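Local structure of proteasome activator protein PA26 (Trypanosoma brucei, 1YAR) at residues P103-Q116 / L219-G231. The protein probably activates the 20S proteasome, as PA28-family activators do, by docking on its end as a ring of helical subunits and opening the entry gate. Numbering follows the deposited sequence.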
ATOM      1  N   PRO O 103     -17.260  68.509  56.766  1.00 24.43           N
ATOM      2  CA  PRO O 103     -16.655  68.793  55.458  1.00 24.50           C
ATOM      3  C   PRO O 103     -17.658  69.087  54.359  1.00 24.86           C
ATOM      4  O   PRO O 103     -18.878  69.044  54.597  1.00 24.42           O
ATOM      5  CB  PRO O 103     -15.884  67.502  55.145  1.00 25.03           C
ATOM      6  CG  PRO O 103     -16.696  66.406  55.816  1.00 24.70           C
ATOM      7  CD  PRO O 103     -17.303  67.063  57.062  1.00 23.78           C
ATOM      8  N   GLU O 104     -17.135  69.372  53.163  1.00 24.66           N
ATOM      9  CA  GLU O 104     -17.937  69.593  51.963  1.00 26.39           C
ATOM     10  C   GLU O 104     -19.045  68.534  51.879  1.00 25.77           C
ATOM     11  O   GLU O 104     -18.774  67.354  52.040  1.00 24.63           O
ATOM     12  CB  GLU O 104     -17.044  69.471  50.723  1.00 25.86           C
ATOM     13  CG  GLU O 104     -17.706  69.826  49.411  1.00 28.63           C
ATOM     14  CD  GLU O 104     -16.909  69.333  48.202  1.00 29.78           C
ATOM     15  OE1 GLU O 104     -15.688  69.552  48.159  1.00 33.25           O
ATOM     16  OE2 GLU O 104     -17.510  68.701  47.300  1.00 36.30           O
ATOM     17  N   HIS O 105     -20.272  68.974  51.624  1.00 25.45           N
ATOM     18  CA  HIS O 105     -21.415  68.079  51.547  1.00 26.59           C
ATOM     19  C   HIS O 105     -21.314  67.163  50.325  1.00 26.19           C
ATOM     20  O   HIS O 105     -21.217  67.628  49.196  1.00 25.55           O
ATOM     21  CB  HIS O 105     -22.702  68.885  51.471  1.00 26.68           C
ATOM     22  CG  HIS O 105     -23.934  68.040  51.475  1.00 29.92           C
ATOM     23  ND1 HIS O 105     -24.687  67.826  52.611  1.00 30.47           N
ATOM     24  CD2 HIS O 105     -24.541  67.350  50.478  1.00 30.19           C
ATOM     25  CE1 HIS O 105     -25.712  67.042  52.307  1.00 30.23           C
ATOM     26  NE2 HIS O 105     -25.638  66.733  51.026  1.00 30.49           N
ATOM     27  N   LYS O 106     -21.304  65.857  50.563  1.00 26.94           N
ATOM     28  CA  LYS O 106     -21.268  64.892  49.465  1.00 27.76           C
ATOM     29  C   LYS O 106     -22.225  63.738  49.721  1.00 28.05           C
ATOM     30  O   LYS O 106     -22.686  63.539  50.849  1.00 27.76           O
ATOM     31  CB  LYS O 106     -19.862  64.312  49.284  1.00 27.88           C
ATOM     32  CG  LYS O 106     -18.771  65.298  48.897  1.00 28.62           C
ATOM     33  CD  LYS O 106     -17.437  64.575  48.851  1.00 29.57           C
ATOM     34  CE  LYS O 106     -16.320  65.479  48.326  1.00 32.04           C
ATOM     35  NZ  LYS O 106     -16.442  65.755  46.873  1.00 34.25           N
ATOM     36  N   GLU O 107     -22.493  62.968  48.668  1.00 28.82           N
ATOM     37  CA  GLU O 107     -23.303  61.746  48.782  1.00 30.32           C
ATOM     38  C   GLU O 107     -22.445  60.487  48.978  1.00 29.78           C
ATOM     39  O   GLU O 107     -22.937  59.377  48.780  1.00 30.70           O
ATOM     40  CB  GLU O 107     -24.216  61.574  47.551  1.00 30.63           C
ATOM     41  CG  GLU O 107     -25.134  62.762  47.264  1.00 37.06           C
ATOM     42  CD  GLU O 107     -25.942  63.191  48.471  1.00 43.85           C
ATOM     43  OE1 GLU O 107     -26.561  62.309  49.115  1.00 47.75           O
ATOM     44  OE2 GLU O 107     -25.951  64.409  48.784  1.00 47.68           O
ATOM     45  N   GLU O 108     -21.184  60.653  49.376  1.00 28.86           N
ATOM     46  CA  GLU O 108     -20.255  59.525  49.568  1.00 28.04           C
ATOM     47  C   GLU O 108     -19.164  59.951  50.547  1.00 27.79           C
ATOM     48  O   GLU O 108     -19.061  61.145  50.839  1.00 27.82           O
ATOM     49  CB  GLU O 108     -19.592  59.157  48.240  1.00 28.38           C
ATOM     50  CG  GLU O 108     -18.683  60.237  47.688  1.00 29.13           C
ATOM     51  CD  GLU O 108     -18.228  59.951  46.277  1.00 31.38           C
ATOM     52  OE1 GLU O 108     -17.135  59.377  46.104  1.00 30.47           O
ATOM     53  OE2 GLU O 108     -18.975  60.300  45.343  1.00 31.96           O
ATOM     54  N   ASP O 109     -18.362  58.993  51.038  1.00 26.58           N
ATOM     55  CA  ASP O 109     -17.204  59.281  51.899  1.00 26.77           C
ATOM     56  C   ASP O 109     -17.676  60.005  53.185  1.00 25.90           C
ATOM     57  O   ASP O 109     -17.066  60.987  53.655  1.00 24.91           O
ATOM     58  CB  ASP O 109     -16.179  60.113  51.113  1.00 27.15           C
ATOM     59  CG  ASP O 109     -14.818  60.199  51.797  1.00 29.30           C
ATOM     60  OD1 ASP O 109     -14.568  59.498  52.810  1.00 30.51           O
ATOM     61  OD2 ASP O 109     -13.929  60.966  51.359  1.00 30.64           O
ATOM     62  N   ASN O 110     -18.777  59.492  53.734  1.00 24.58           N
ATOM     63  CA  ASN O 110     -19.454  60.071  54.889  1.00 24.69           C
ATOM     64  C   ASN O 110     -19.385  59.252  56.172  1.00 24.52           C
ATOM     65  O   ASN O 110     -20.139  59.514  57.100  1.00 24.78           O
ATOM     66  CB  ASN O 110     -20.924  60.304  54.547  1.00 24.20           C
ATOM     67  CG  ASN O 110     -21.118  61.499  53.646  1.00 25.20           C
ATOM     68  OD1 ASN O 110     -20.377  62.484  53.740  1.00 24.70           O
ATOM     69  ND2 ASN O 110     -22.125  61.434  52.772  1.00 24.50           N
ATOM     70  N   LEU O 111     -18.503  58.260  56.235  1.00 24.86           N
ATOM     71  CA  LEU O 111     -18.392  57.467  57.467  1.00 25.50           C
ATOM     72  C   LEU O 111     -17.924  58.323  58.656  1.00 25.26           C
ATOM     73  O   LEU O 111     -18.432  58.165  59.776  1.00 24.89           O
ATOM     74  CB  LEU O 111     -17.440  56.289  57.282  1.00 26.57           C
ATOM     75  CG  LEU O 111     -17.751  55.322  56.132  1.00 28.97           C
ATOM     76  CD1 LEU O 111     -16.595  54.354  55.965  1.00 30.24           C
ATOM     77  CD2 LEU O 111     -19.066  54.605  56.381  1.00 30.70           C
ATOM     78  N   GLY O 112     -16.960  59.216  58.398  1.00 24.50           N
ATOM     79  CA  GLY O 112     -16.480  60.167  59.413  1.00 23.34           C
ATOM     80  C   GLY O 112     -17.524  61.212  59.732  1.00 23.05           C
ATOM     81  O   GLY O 112     -17.705  61.567  60.898  1.00 23.00           O
ATOM     82  N   VAL O 113     -18.200  61.722  58.698  1.00 22.36           N
ATOM     83  CA  VAL O 113     -19.283  62.697  58.852  1.00 22.64           C
ATOM     84  C   VAL O 113     -20.407  62.142  59.757  1.00 22.25           C
ATOM     85  O   VAL O 113     -20.971  62.863  60.602  1.00 21.67           O
ATOM     86  CB  VAL O 113     -19.845  63.145  57.467  1.00 22.77           C
ATOM     87  CG1 VAL O 113     -20.976  64.122  57.644  1.00 23.30           C
ATOM     88  CG2 VAL O 113     -18.723  63.779  56.623  1.00 22.48           C
ATOM     89  N   ALA O 114     -20.715  60.859  59.580  1.00 22.09           N
ATOM     90  CA  ALA O 114     -21.692  60.182  60.440  1.00 22.01           C
ATOM     91  C   ALA O 114     -21.266  60.189  61.919  1.00 21.71           C
ATOM     92  O   ALA O 114     -22.106  60.365  62.814  1.00 21.83           O
ATOM     93  CB  ALA O 114     -21.926  58.749  59.942  1.00 22.65           C
ATOM     94  N   VAL O 115     -19.966  60.022  62.178  1.00 21.58           N
ATOM     95  CA  VAL O 115     -19.421  60.097  63.548  1.00 21.45           C
ATOM     96  C   VAL O 115     -19.624  61.516  64.107  1.00 22.08           C
ATOM     97  O   VAL O 115     -20.080  61.682  65.241  1.00 22.60           O
ATOM     98  CB  VAL O 115     -17.920  59.722  63.597  1.00 21.41           C
ATOM     99  CG1 VAL O 115     -17.371  59.807  65.014  1.00 21.86           C
ATOM    100  CG2 VAL O 115     -17.683  58.307  63.043  1.00 21.18           C
ATOM    101  N   GLN O 116     -19.305  62.536  63.306  1.00 21.43           N
ATOM    102  CA  GLN O 116     -19.530  63.922  63.705  1.00 21.88           C
ATOM    103  C   GLN O 116     -20.991  64.208  64.078  1.00 22.35           C
ATOM    104  O   GLN O 116     -21.262  64.792  65.142  1.00 20.90           O
ATOM    105  CB  GLN O 116     -19.085  64.858  62.593  1.00 21.91           C
ATOM    106  CG  GLN O 116     -17.594  64.829  62.339  1.00 21.39           C
ATOM    107  CD  GLN O 116     -17.215  65.792  61.252  1.00 23.04           C
ATOM    108  OE1 GLN O 116     -17.895  65.859  60.212  1.00 21.76           O
ATOM    109  NE2 GLN O 116     -16.170  66.592  61.497  1.00 21.59           N
ATOM    110  N   LEU O 219     -13.769  60.544  73.500  1.00 23.08           N
ATOM    111  CA  LEU O 219     -12.424  59.968  73.549  1.00 23.75           C
ATOM    112  C   LEU O 219     -12.292  58.774  72.607  1.00 24.17           C
ATOM    113  O   LEU O 219     -11.213  58.518  72.079  1.00 23.45           O
ATOM    114  CB  LEU O 219     -12.039  59.596  74.987  1.00 24.55           C
ATOM    115  CG  LEU O 219     -11.881  60.788  75.951  1.00 25.26           C
ATOM    116  CD1 LEU O 219     -11.740  60.286  77.359  1.00 26.01           C
ATOM    117  CD2 LEU O 219     -10.677  61.648  75.593  1.00 26.84           C
ATOM    118  N   LEU O 220     -13.395  58.062  72.361  1.00 23.40           N
ATOM    119  CA  LEU O 220     -13.345  56.980  71.373  1.00 23.37           C
ATOM    120  C   LEU O 220     -13.375  57.462  69.933  1.00 23.26           C
ATOM    121  O   LEU O 220     -12.884  56.758  69.041  1.00 24.46           O
ATOM    122  CB  LEU O 220     -14.492  55.987  71.577  1.00 23.05           C
ATOM    123  CG  LEU O 220     -14.455  55.188  72.883  1.00 23.39           C
ATOM    124  CD1 LEU O 220     -15.743  54.406  72.979  1.00 22.22           C
ATOM    125  CD2 LEU O 220     -13.215  54.268  72.998  1.00 23.53           C
ATOM    126  N   ASN O 221     -13.970  58.630  69.695  1.00 22.55           N
ATOM    127  CA  ASN O 221     -14.244  59.087  68.327  1.00 22.46           C
ATOM    128  C   ASN O 221     -13.465  60.315  67.844  1.00 23.10           C
ATOM    129  O   ASN O 221     -13.648  60.744  66.699  1.00 22.57           O
ATOM    130  CB  ASN O 221     -15.743  59.370  68.164  1.00 21.39           C
ATOM    131  CG  ASN O 221     -16.573  58.110  68.273  1.00 22.89           C
ATOM    132  OD1 ASN O 221     -16.523  57.235  67.379  1.00 22.77           O
ATOM    133  ND2 ASN O 221     -17.317  57.982  69.365  1.00 21.25           N
ATOM    134  N   TRP O 222     -12.626  60.886  68.703  1.00 23.85           N
ATOM    135  CA  TRP O 222     -12.069  62.219  68.422  1.00 25.09           C
ATOM    136  C   TRP O 222     -11.316  62.321  67.097  1.00 24.87           C
ATOM    137  O   TRP O 222     -11.366  63.363  66.462  1.00 24.57           O
ATOM    138  CB  TRP O 222     -11.204  62.738  69.588  1.00 26.04           C
ATOM    139  CG  TRP O 222      -9.894  62.058  69.724  1.00 26.84           C
ATOM    140  CD1 TRP O 222      -9.618  60.949  70.463  1.00 28.26           C
ATOM    141  CD2 TRP O 222      -8.665  62.448  69.110  1.00 28.23           C
ATOM    142  NE1 TRP O 222      -8.289  60.614  70.337  1.00 29.65           N
ATOM    143  CE2 TRP O 222      -7.678  61.524  69.518  1.00 29.97           C
ATOM    144  CE3 TRP O 222      -8.290  63.491  68.253  1.00 27.33           C
ATOM    145  CZ2 TRP O 222      -6.346  61.606  69.092  1.00 28.63           C
ATOM    146  CZ3 TRP O 222      -6.972  63.575  67.841  1.00 28.82           C
ATOM    147  CH2 TRP O 222      -6.018  62.640  68.263  1.00 28.77           C
ATOM    148  N   LYS O 223     -10.633  61.258  66.669  1.00 25.60           N
ATOM    149  CA  LYS O 223      -9.847  61.360  65.412  1.00 26.59           C
ATOM    150  C   LYS O 223     -10.720  61.685  64.209  1.00 25.64           C
ATOM    151  O   LYS O 223     -10.375  62.580  63.432  1.00 25.49           O
ATOM    152  CB  LYS O 223      -8.965  60.135  65.145  1.00 26.47           C
ATOM    153  CG  LYS O 223      -7.772  60.043  66.077  1.00 27.97           C
ATOM    154  CD  LYS O 223      -6.994  58.741  65.912  1.00 30.12           C
ATOM    155  CE  LYS O 223      -5.770  58.789  66.848  1.00 36.29           C
ATOM    156  NZ  LYS O 223      -5.346  57.424  67.351  1.00 42.45           N
ATOM    157  N   LYS O 224     -11.870  61.012  64.090  1.00 24.87           N
ATOM    158  CA  LYS O 224     -12.835  61.273  63.003  1.00 24.84           C
ATOM    159  C   LYS O 224     -13.615  62.567  63.202  1.00 24.53           C
ATOM    160  O   LYS O 224     -14.067  63.181  62.229  1.00 24.83           O
ATOM    161  CB  LYS O 224     -13.834  60.101  62.817  1.00 25.01           C
ATOM    162  CG  LYS O 224     -13.205  58.802  62.361  1.00 26.93           C
ATOM    163  CD  LYS O 224     -12.879  58.774  60.887  1.00 32.32           C
ATOM    164  CE  LYS O 224     -12.283  57.398  60.497  1.00 34.60           C
ATOM    165  NZ  LYS O 224     -11.438  57.554  59.279  1.00 39.70           N
ATOM    166  N   LEU O 225     -13.787  62.988  64.455  1.00 23.93           N
ATOM    167  CA  LEU O 225     -14.409  64.277  64.718  1.00 24.39           C
ATOM    168  C   LEU O 225     -13.571  65.425  64.117  1.00 24.61           C
ATOM    169  O   LEU O 225     -14.120  66.370  63.545  1.00 25.47           O
ATOM    170  CB  LEU O 225     -14.609  64.492  66.217  1.00 23.97           C
ATOM    171  CG  LEU O 225     -15.548  63.571  66.977  1.00 24.62           C
ATOM    172  CD1 LEU O 225     -15.558  63.983  68.461  1.00 23.31           C
ATOM    173  CD2 LEU O 225     -16.954  63.622  66.397  1.00 25.39           C
ATOM    174  N   ILE O 226     -12.248  65.314  64.211  1.00 25.78           N
ATOM    175  CA  ILE O 226     -11.359  66.376  63.704  1.00 26.22           C
ATOM    176  C   ILE O 226     -11.077  66.211  62.206  1.00 26.50           C
ATOM    177  O   ILE O 226     -11.057  67.193  61.462  1.00 26.75           O
ATOM    178  CB  ILE O 226     -10.044  66.437  64.527  1.00 26.80           C
ATOM    179  CG1 ILE O 226     -10.342  66.561  66.030  1.00 26.91           C
ATOM    180  CG2 ILE O 226      -9.149  67.610  64.059  1.00 27.32           C
ATOM    181  CD1 ILE O 226     -11.085  67.863  66.412  1.00 28.98           C
ATOM    182  N   GLN O 227     -10.869  64.967  61.781  1.00 26.60           N
ATOM    183  CA  GLN O 227     -10.543  64.647  60.413  1.00 26.64           C
ATOM    184  C   GLN O 227     -11.479  63.556  59.880  1.00 26.08           C
ATOM    185  O   GLN O 227     -11.101  62.383  59.852  1.00 25.20           O
ATOM    186  CB  GLN O 227      -9.089  64.166  60.316  1.00 27.49           C
ATOM    187  CG  GLN O 227      -8.049  65.196  60.740  1.00 32.22           C
ATOM    188  CD  GLN O 227      -7.985  66.406  59.799  1.00 39.26           C
ATOM    189  OE1 GLN O 227      -8.458  66.345  58.651  1.00 41.39           O
ATOM    190  NE2 GLN O 227      -7.386  67.508  60.285  1.00 41.11           N
ATOM    191  N   PRO O 228     -12.701  63.933  59.495  1.00 25.48           N
ATOM    192  CA  PRO O 228     -13.705  62.944  59.089  1.00 25.83           C
ATOM    193  C   PRO O 228     -13.386  62.237  57.754  1.00 26.59           C
ATOM    194  O   PRO O 228     -13.940  61.168  57.475  1.00 25.75           O
ATOM    195  CB  PRO O 228     -14.987  63.777  58.982  1.00 25.31           C
ATOM    196  CG  PRO O 228     -14.513  65.194  58.690  1.00 25.23           C
ATOM    197  CD  PRO O 228     -13.236  65.311  59.478  1.00 25.40           C
ATOM    198  N   ARG O 229     -12.508  62.837  56.946  1.00 27.48           N
ATOM    199  CA  ARG O 229     -12.098  62.244  55.674  1.00 30.17           C
ATOM    200  C   ARG O 229     -10.578  62.175  55.590  1.00 33.62           C
ATOM    201  O   ARG O 229      -9.884  63.097  56.015  1.00 33.33           O
ATOM    202  CB  ARG O 229     -12.642  63.035  54.484  1.00 29.82           C
ATOM    203  CG  ARG O 229     -14.166  63.037  54.365  1.00 28.13           C
ATOM    204  CD  ARG O 229     -14.696  63.795  53.168  1.00 28.26           C
ATOM    205  NE  ARG O 229     -16.154  63.655  53.072  1.00 25.34           N
ATOM    206  CZ  ARG O 229     -16.991  64.599  52.671  1.00 25.12           C
ATOM    207  NH1 ARG O 229     -16.552  65.801  52.286  1.00 22.57           N
ATOM    208  NH2 ARG O 229     -18.289  64.344  52.647  1.00 20.97           N
ATOM    209  N   THR O 230     -10.068  61.082  55.044  1.00 38.27           N
ATOM    210  CA  THR O 230      -8.623  60.873  55.001  1.00 43.30           C
ATOM    211  C   THR O 230      -8.226  60.570  53.576  1.00 46.00           C
ATOM    212  O   THR O 230      -8.721  59.600  52.982  1.00 46.44           O
ATOM    213  CB  THR O 230      -8.180  59.724  55.950  1.00 43.30           C
ATOM    214  OG1 THR O 230      -9.051  58.593  55.791  1.00 45.98           O
ATOM    215  CG2 THR O 230      -8.378  60.108  57.405  1.00 44.66           C
ATOM    216  N   GLY O 231      -7.337  61.408  53.037  1.00 49.24           N
ATOM    217  CA  GLY O 231      -6.876  61.292  51.646  1.00 52.62           C
ATOM    218  C   GLY O 231      -5.824  60.216  51.422  1.00 54.82           C
ATOM    219  O   GLY O 231      -4.998  59.937  52.302  1.00 55.42           O
TER
HETATM  220  O   HOH W   1     -16.413  60.939  56.260  1.00 22.01           O
HETATM  221  O   HOH W   2     -12.127  59.112  54.176  1.00 33.48           O
HETATM  222  O   HOH W   3     -11.301  60.734  51.509  1.00 39.19           O
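Arg229 lays its guanidinium between Pro103 and Lys106. Pro103 CG sits over the centre of one face, 3.6 Å from Arg229 CZ. Lys106 CD lies over the opposite face, offset toward the rim, 3.8 Å from Arg229 CZ. The arginine chain is extended from CG to NE, which carries the flat group in among the residues of loop 103-110. Three oxygens meet its edge, close to its plane. Arg229 NH1 gives a hydrogen bond to Glu104 O (2.7 Å), on a lone pair. Arg229 NE points almost straight at Asp109 O (2.9 Å, 171°). Arg229 NH2 reaches Asn110 OD1 (3.0 Å), with a weak second bond to Glu104 O. These bonds fix the rotation of the group and tie both ends of the loop together. Asn110 ND2 also bonds to Lys106 O, so its amide is held at both ends.

Asp109 OD2 lies well out of the guanidinium plane, and no N-H points at it, which leaves the long salt bridge to Arg229 one of charge only. Asp109 OD2 also pairs with a basic side chain of the chain of another protein, and Lys106 NZ with an acidic one. This is consistent with the activation loop of PA28-type activators resting on the proteasome.

Gly112 brings its CA to 3.3 Å from Pro228 O in a CA-H...O contact. A water bridges Pro228 O, Asp109 O and Val113 N. Gln116 NE2 donates to Leu225 O (2.9 Å) and to Arg101 O, while its amide packs on the Pro228 ring. Val115 CG1 rests 3.6 Å from Asn221 CB. Helix segments 111-116 and 219-226, parts of helices 111-130 and 183-226, cross at -123°, with Gln116 and Leu225 both packing on Ile98 of helix 71-99.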